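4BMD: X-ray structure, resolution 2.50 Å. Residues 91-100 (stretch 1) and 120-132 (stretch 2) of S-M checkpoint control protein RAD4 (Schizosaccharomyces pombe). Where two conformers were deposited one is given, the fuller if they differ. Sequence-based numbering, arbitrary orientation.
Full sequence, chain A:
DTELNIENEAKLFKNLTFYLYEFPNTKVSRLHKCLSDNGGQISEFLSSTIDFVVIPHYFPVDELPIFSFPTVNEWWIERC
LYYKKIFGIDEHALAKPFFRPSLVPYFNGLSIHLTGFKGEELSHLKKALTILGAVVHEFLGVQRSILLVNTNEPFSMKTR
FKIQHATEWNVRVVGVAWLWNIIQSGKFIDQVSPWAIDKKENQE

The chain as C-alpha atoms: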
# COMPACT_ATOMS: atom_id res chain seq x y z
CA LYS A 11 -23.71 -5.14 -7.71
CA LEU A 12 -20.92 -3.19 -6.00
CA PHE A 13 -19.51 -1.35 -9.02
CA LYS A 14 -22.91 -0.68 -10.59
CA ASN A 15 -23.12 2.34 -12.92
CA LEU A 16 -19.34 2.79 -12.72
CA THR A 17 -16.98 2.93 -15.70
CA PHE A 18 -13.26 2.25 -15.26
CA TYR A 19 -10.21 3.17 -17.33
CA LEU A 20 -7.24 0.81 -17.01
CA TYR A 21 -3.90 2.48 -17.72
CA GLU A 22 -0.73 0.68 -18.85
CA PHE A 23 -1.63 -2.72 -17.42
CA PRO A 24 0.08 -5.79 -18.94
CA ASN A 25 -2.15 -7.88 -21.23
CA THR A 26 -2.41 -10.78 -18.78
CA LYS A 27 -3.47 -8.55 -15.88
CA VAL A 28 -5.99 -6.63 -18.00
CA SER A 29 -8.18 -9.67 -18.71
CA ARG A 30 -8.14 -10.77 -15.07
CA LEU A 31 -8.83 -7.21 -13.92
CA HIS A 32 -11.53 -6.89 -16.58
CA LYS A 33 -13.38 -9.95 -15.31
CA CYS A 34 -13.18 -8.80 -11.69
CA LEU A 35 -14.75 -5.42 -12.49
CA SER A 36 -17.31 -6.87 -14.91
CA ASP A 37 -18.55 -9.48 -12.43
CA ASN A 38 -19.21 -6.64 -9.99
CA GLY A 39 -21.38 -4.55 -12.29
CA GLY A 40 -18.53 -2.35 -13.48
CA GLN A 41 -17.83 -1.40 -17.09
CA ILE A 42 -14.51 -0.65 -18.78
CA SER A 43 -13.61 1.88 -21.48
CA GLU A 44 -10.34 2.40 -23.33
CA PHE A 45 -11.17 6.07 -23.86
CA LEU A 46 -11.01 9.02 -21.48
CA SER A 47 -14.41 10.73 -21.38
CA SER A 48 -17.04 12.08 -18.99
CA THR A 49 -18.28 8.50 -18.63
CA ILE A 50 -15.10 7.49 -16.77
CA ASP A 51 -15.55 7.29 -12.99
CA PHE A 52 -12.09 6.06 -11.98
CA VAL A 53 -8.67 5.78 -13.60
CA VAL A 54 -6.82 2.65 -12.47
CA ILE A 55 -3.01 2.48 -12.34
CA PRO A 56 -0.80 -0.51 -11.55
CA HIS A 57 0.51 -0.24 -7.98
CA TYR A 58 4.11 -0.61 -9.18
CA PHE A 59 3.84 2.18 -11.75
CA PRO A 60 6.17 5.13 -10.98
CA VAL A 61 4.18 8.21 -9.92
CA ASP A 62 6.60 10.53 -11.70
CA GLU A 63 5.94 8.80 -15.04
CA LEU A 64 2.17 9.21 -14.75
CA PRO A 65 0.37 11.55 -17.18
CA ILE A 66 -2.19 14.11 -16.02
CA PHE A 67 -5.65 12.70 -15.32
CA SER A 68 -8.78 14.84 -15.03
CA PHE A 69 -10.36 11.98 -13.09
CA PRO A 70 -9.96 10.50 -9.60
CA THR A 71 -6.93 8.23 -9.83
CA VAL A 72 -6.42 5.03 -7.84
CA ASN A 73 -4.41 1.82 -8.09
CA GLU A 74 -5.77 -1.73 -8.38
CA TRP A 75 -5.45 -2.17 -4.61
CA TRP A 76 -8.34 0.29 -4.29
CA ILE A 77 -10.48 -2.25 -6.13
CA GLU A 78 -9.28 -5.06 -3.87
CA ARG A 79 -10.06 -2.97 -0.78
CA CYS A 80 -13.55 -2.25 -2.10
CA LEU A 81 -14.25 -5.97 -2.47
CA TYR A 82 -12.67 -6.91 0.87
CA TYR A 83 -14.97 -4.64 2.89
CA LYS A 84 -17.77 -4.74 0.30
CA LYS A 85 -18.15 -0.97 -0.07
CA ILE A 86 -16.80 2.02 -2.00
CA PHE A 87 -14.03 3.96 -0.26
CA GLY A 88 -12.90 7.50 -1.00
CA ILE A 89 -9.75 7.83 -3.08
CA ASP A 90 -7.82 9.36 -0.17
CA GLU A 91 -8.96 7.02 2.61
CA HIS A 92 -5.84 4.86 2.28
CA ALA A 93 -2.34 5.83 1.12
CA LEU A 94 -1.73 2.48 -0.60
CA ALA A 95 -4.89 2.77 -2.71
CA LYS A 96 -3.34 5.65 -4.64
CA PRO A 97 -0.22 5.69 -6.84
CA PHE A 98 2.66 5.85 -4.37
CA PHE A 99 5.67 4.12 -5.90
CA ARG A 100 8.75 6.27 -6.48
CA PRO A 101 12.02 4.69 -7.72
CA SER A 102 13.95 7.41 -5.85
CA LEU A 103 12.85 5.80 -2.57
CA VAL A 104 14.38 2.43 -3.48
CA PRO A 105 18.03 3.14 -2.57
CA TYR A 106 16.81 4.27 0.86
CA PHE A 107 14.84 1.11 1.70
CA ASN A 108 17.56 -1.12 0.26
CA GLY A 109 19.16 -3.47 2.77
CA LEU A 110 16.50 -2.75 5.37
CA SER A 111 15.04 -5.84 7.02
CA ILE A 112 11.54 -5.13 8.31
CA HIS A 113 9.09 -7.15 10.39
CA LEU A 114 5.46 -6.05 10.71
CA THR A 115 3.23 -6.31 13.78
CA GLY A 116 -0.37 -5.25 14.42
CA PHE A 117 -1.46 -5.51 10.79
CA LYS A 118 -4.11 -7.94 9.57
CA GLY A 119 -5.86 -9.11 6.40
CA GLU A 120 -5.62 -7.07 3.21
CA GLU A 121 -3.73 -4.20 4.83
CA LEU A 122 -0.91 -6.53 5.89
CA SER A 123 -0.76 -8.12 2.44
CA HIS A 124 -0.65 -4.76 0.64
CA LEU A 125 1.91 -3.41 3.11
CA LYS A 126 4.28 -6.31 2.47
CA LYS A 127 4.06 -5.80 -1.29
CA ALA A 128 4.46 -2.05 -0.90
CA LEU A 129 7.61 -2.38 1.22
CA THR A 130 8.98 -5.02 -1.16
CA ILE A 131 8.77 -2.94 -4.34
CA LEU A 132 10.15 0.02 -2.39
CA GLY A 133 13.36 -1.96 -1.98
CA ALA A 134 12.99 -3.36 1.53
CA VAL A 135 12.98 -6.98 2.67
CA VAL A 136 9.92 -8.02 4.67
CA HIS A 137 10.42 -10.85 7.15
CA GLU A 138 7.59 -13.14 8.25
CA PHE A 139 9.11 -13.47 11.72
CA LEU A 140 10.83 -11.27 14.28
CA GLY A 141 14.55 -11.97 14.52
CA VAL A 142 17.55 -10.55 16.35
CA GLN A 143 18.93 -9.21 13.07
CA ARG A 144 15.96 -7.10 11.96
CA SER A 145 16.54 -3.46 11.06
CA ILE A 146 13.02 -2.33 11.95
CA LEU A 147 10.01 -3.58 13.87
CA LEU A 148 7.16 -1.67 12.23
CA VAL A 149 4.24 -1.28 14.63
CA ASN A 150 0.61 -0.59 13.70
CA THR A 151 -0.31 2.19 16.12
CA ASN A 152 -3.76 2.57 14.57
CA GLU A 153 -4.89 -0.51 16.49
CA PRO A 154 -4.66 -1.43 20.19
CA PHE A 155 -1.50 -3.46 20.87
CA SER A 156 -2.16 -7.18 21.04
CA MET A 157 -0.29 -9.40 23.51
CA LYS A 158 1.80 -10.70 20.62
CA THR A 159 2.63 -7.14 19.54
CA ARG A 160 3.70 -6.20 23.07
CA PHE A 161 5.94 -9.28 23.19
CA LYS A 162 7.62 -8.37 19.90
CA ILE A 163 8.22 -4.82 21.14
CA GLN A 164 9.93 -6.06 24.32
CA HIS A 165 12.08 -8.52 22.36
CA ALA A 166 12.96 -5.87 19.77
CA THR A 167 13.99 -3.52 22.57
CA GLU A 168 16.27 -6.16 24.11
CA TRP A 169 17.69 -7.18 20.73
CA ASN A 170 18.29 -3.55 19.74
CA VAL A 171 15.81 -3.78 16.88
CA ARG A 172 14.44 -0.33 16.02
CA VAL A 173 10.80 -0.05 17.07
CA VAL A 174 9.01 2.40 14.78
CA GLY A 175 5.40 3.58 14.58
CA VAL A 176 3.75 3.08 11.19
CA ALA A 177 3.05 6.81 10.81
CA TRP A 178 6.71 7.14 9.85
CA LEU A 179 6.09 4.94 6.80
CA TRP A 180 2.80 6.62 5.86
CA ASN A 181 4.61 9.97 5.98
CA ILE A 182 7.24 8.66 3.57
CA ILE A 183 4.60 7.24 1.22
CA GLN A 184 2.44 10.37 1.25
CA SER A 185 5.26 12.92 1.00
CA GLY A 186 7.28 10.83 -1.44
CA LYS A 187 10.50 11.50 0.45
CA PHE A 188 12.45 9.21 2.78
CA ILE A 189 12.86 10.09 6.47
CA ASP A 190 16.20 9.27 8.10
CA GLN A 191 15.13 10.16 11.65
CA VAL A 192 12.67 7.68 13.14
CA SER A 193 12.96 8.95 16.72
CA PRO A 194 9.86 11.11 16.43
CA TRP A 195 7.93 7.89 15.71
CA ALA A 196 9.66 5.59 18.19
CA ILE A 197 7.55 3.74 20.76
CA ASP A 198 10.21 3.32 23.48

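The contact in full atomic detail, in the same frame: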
# COMPACT_ATOMS: atom_id res chain seq x y z
N GLU A 91 -8.78 7.70 1.33
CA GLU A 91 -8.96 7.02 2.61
C GLU A 91 -7.77 6.15 3.00
O GLU A 91 -7.53 5.91 4.18
CB GLU A 91 -10.25 6.19 2.61
CG GLU A 91 -11.51 7.03 2.47
CD GLU A 91 -12.77 6.23 2.77
OE1 GLU A 91 -12.67 5.18 3.43
OE2 GLU A 91 -13.86 6.66 2.33
N HIS A 92 -7.02 5.67 2.00
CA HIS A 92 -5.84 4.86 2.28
C HIS A 92 -4.69 5.19 1.32
O HIS A 92 -4.87 5.24 0.10
CB HIS A 92 -6.16 3.37 2.23
CG HIS A 92 -5.18 2.52 2.97
ND1 HIS A 92 -3.96 2.16 2.45
CD2 HIS A 92 -5.24 1.96 4.21
CE1 HIS A 92 -3.30 1.42 3.32
NE2 HIS A 92 -4.06 1.28 4.40
N ALA A 93 -3.50 5.39 1.88
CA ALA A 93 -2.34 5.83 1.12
C ALA A 93 -1.87 4.81 0.08
O ALA A 93 -1.24 5.18 -0.92
CB ALA A 93 -1.20 6.18 2.07
N LEU A 94 -2.17 3.54 0.31
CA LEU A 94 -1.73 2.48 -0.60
C LEU A 94 -2.71 2.27 -1.76
O LEU A 94 -2.41 1.54 -2.70
CB LEU A 94 -1.51 1.17 0.15
CG LEU A 94 -0.39 1.16 1.19
CD1 LEU A 94 -0.30 -0.19 1.88
CD2 LEU A 94 0.94 1.52 0.54
N ALA A 95 -3.87 2.91 -1.67
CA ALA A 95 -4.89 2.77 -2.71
C ALA A 95 -4.67 3.77 -3.84
O ALA A 95 -5.35 3.74 -4.86
CB ALA A 95 -6.28 2.93 -2.11
N LYS A 96 -3.72 4.68 -3.63
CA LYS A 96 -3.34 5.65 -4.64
C LYS A 96 -1.95 5.30 -5.17
O LYS A 96 -1.22 4.55 -4.53
CB LYS A 96 -3.32 7.06 -4.05
CG LYS A 96 -4.69 7.65 -3.81
CD LYS A 96 -4.58 9.05 -3.23
CE LYS A 96 -3.85 9.04 -1.89
NZ LYS A 96 -4.56 8.21 -0.88
N PRO A 97 -1.60 5.84 -6.36
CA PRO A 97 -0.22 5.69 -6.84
C PRO A 97 0.76 6.25 -5.82
O PRO A 97 0.61 7.40 -5.40
CB PRO A 97 -0.21 6.54 -8.11
CG PRO A 97 -1.62 6.50 -8.59
CD PRO A 97 -2.47 6.49 -7.35
N PHE A 98 1.74 5.45 -5.43
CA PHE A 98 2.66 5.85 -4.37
C PHE A 98 4.11 5.55 -4.72
O PHE A 98 5.03 6.17 -4.17
CB PHE A 98 2.30 5.15 -3.06
CG PHE A 98 2.36 3.65 -3.13
CD1 PHE A 98 3.56 2.98 -2.92
CD2 PHE A 98 1.22 2.91 -3.39
CE1 PHE A 98 3.61 1.60 -2.99
CE2 PHE A 98 1.27 1.53 -3.45
CZ PHE A 98 2.47 0.87 -3.25
N PHE A 99 4.32 4.60 -5.62
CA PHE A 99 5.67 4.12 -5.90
C PHE A 99 6.58 5.15 -6.57
O PHE A 99 6.25 5.71 -7.61
CB PHE A 99 5.64 2.84 -6.74
CG PHE A 99 7.01 2.35 -7.12
CD1 PHE A 99 7.85 1.81 -6.16
CD2 PHE A 99 7.46 2.44 -8.42
CE1 PHE A 99 9.12 1.36 -6.50
CE2 PHE A 99 8.72 2.00 -8.77
CZ PHE A 99 9.55 1.45 -7.81
N ARG A 100 7.73 5.38 -5.94
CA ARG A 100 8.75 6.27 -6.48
C ARG A 100 10.11 5.58 -6.43
O ARG A 100 10.60 5.25 -5.35
CB ARG A 100 8.79 7.58 -5.70
CG ARG A 100 7.57 8.47 -5.89
CD ARG A 100 7.68 9.74 -5.07
NE ARG A 100 6.62 10.69 -5.37
CZ ARG A 100 5.44 10.71 -4.76
NH1 ARG A 100 5.16 9.82 -3.82
NH2 ARG A 100 4.53 11.61 -5.10
N GLU A 120 -6.04 -7.68 4.47
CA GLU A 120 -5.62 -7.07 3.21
C GLU A 120 -4.58 -5.98 3.41
O GLU A 120 -3.72 -5.77 2.56
CB GLU A 120 -6.83 -6.53 2.44
CG GLU A 120 -7.69 -5.54 3.23
CD GLU A 120 -7.18 -4.11 3.16
OE1 GLU A 120 -6.44 -3.79 2.20
OE2 GLU A 120 -7.51 -3.31 4.05
N GLU A 121 -4.66 -5.29 4.55
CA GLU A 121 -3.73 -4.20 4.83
C GLU A 121 -2.31 -4.75 5.00
O GLU A 121 -1.35 -4.16 4.50
CB GLU A 121 -4.15 -3.42 6.08
CG GLU A 121 -3.33 -2.15 6.29
CD GLU A 121 -3.74 -1.40 7.55
OE1 GLU A 121 -4.33 -2.03 8.45
OE2 GLU A 121 -3.46 -0.19 7.63
N LEU A 122 -2.20 -5.87 5.70
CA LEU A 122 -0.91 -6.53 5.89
C LEU A 122 -0.33 -6.99 4.56
O LEU A 122 0.85 -6.80 4.29
CB LEU A 122 -1.06 -7.73 6.84
CG LEU A 122 0.15 -8.65 6.96
CD1 LEU A 122 1.36 -7.89 7.49
CD2 LEU A 122 -0.16 -9.84 7.85
N SER A 123 -1.18 -7.60 3.74
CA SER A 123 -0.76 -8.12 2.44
C SER A 123 -0.27 -7.00 1.52
O SER A 123 0.78 -7.13 0.89
CB SER A 123 -1.91 -8.87 1.77
OG SER A 123 -1.51 -9.41 0.52
N HIS A 124 -1.02 -5.91 1.46
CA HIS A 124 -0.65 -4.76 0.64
C HIS A 124 0.61 -4.08 1.17
O HIS A 124 1.43 -3.59 0.39
CB HIS A 124 -1.80 -3.76 0.56
CG HIS A 124 -2.97 -4.24 -0.23
ND1 HIS A 124 -4.26 -3.80 0.00
CD2 HIS A 124 -3.06 -5.13 -1.24
CE1 HIS A 124 -5.08 -4.40 -0.84
NE2 HIS A 124 -4.38 -5.21 -1.61
N LEU A 125 0.76 -4.05 2.49
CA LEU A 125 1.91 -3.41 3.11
C LEU A 125 3.20 -4.15 2.80
O LEU A 125 4.24 -3.54 2.56
CB LEU A 125 1.71 -3.28 4.62
CG LEU A 125 2.72 -2.40 5.35
CD1 LEU A 125 2.78 -1.03 4.70
CD2 LEU A 125 2.37 -2.29 6.82
N LYS A 126 3.13 -5.48 2.82
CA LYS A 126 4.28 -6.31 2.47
C LYS A 126 4.73 -6.04 1.05
O LYS A 126 5.92 -5.83 0.78
CB LYS A 126 3.95 -7.80 2.62
CG LYS A 126 3.76 -8.26 4.06
CD LYS A 126 3.50 -9.76 4.11
CE LYS A 126 3.35 -10.25 5.54
NZ LYS A 126 3.07 -11.71 5.60
N LYS A 127 3.77 -6.03 0.12
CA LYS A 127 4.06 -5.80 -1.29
C LYS A 127 4.59 -4.40 -1.52
O LYS A 127 5.49 -4.19 -2.33
CB LYS A 127 2.81 -6.05 -2.13
CG LYS A 127 2.28 -7.47 -2.04
CD LYS A 127 0.97 -7.64 -2.79
CE LYS A 127 0.49 -9.08 -2.73
NZ LYS A 127 -0.84 -9.25 -3.38
N ALA A 128 4.03 -3.43 -0.79
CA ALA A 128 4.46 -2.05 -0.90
C ALA A 128 5.92 -1.91 -0.47
O ALA A 128 6.73 -1.32 -1.18
CB ALA A 128 3.57 -1.15 -0.06
N LEU A 129 6.25 -2.46 0.69
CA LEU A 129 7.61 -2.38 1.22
C LEU A 129 8.60 -3.15 0.35
O LEU A 129 9.78 -2.79 0.29
CB LEU A 129 7.65 -2.90 2.66
CG LEU A 129 7.08 -1.97 3.72
CD1 LEU A 129 6.94 -2.68 5.06
CD2 LEU A 129 7.96 -0.73 3.86
N THR A 130 8.12 -4.20 -0.31
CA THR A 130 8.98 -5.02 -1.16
C THR A 130 9.41 -4.27 -2.42
O THR A 130 10.60 -4.22 -2.74
CB THR A 130 8.30 -6.35 -1.54
OG1 THR A 130 7.98 -7.08 -0.35
CG2 THR A 130 9.23 -7.19 -2.40
N ILE A 131 8.45 -3.68 -3.12
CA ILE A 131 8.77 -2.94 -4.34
C ILE A 131 9.54 -1.66 -4.04
O ILE A 131 10.24 -1.13 -4.90
CB ILE A 131 7.51 -2.59 -5.17
CG1 ILE A 131 6.53 -1.76 -4.35
CG2 ILE A 131 6.84 -3.86 -5.68
CD1 ILE A 131 5.28 -1.36 -5.10
N LEU A 132 9.42 -1.17 -2.81
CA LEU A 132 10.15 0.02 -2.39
C LEU A 132 11.61 -0.28 -2.08
O LEU A 132 12.40 0.63 -1.82
CB LEU A 132 9.48 0.67 -1.18
CG LEU A 132 8.19 1.45 -1.48
CD1 LEU A 132 7.55 1.91 -0.18
CD2 LEU A 132 8.47 2.63 -2.39

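How do the two backbones lie against each other? Stretch 2 is helical over most of its length, held by regular bonds such as Ala-128 N to His-124 O at 2.9 Å, while residues 91-100 form an irregular segment that runs along the helix in the same general direction. Leu-94 CA lies 7.4 Å from His-124 CA, and further along Phe-99 CA lies 7.0 Å from Leu-132 CA. No hydrogen bond crosses between the stretches, so side-chain packing carries most of the contact, which buries 426 Å² in all.

What fills the middle of the contact? Leu-94 points toward the helix: its CD1 lies 4.3 Å from Leu-125 CD1, and its CD2 lies 3.8 Å from Ala-128 CB. The small side chain of Ala-128 also receives Phe-98, whose CZ comes within 3.9 Å of Ala-128 CB. Three residues further along the helix, Phe-98 CE1 meets Ile-131 CD1 at 4.0 Å. These apolar surfaces gain by being buried together.

How does Phe-99 join in when its CA-to-CB bond points sideways? The end of its side chain comes nearer: Phe-99 CD1 is 3.9 Å from Leu-132 CD2 and 4.2 Å from Ile-131 CG1. The ring also meets backbone: Phe-99 CE1 is 3.2 Å from Ile-131 O, a close approach of an aromatic carbon to a carbonyl oxygen.

Is there a polar element at the other end? Glu-121 OE2 sits near the plane of the His-92 ring, at its edge, 3.6 Å from His-92 NE2. The ring's other nitrogen is used locally: Leu-94 N donates to His-92 ND1 at 3.1 Å, tying the imidazole to the backbone that presents Leu-94 to the helix.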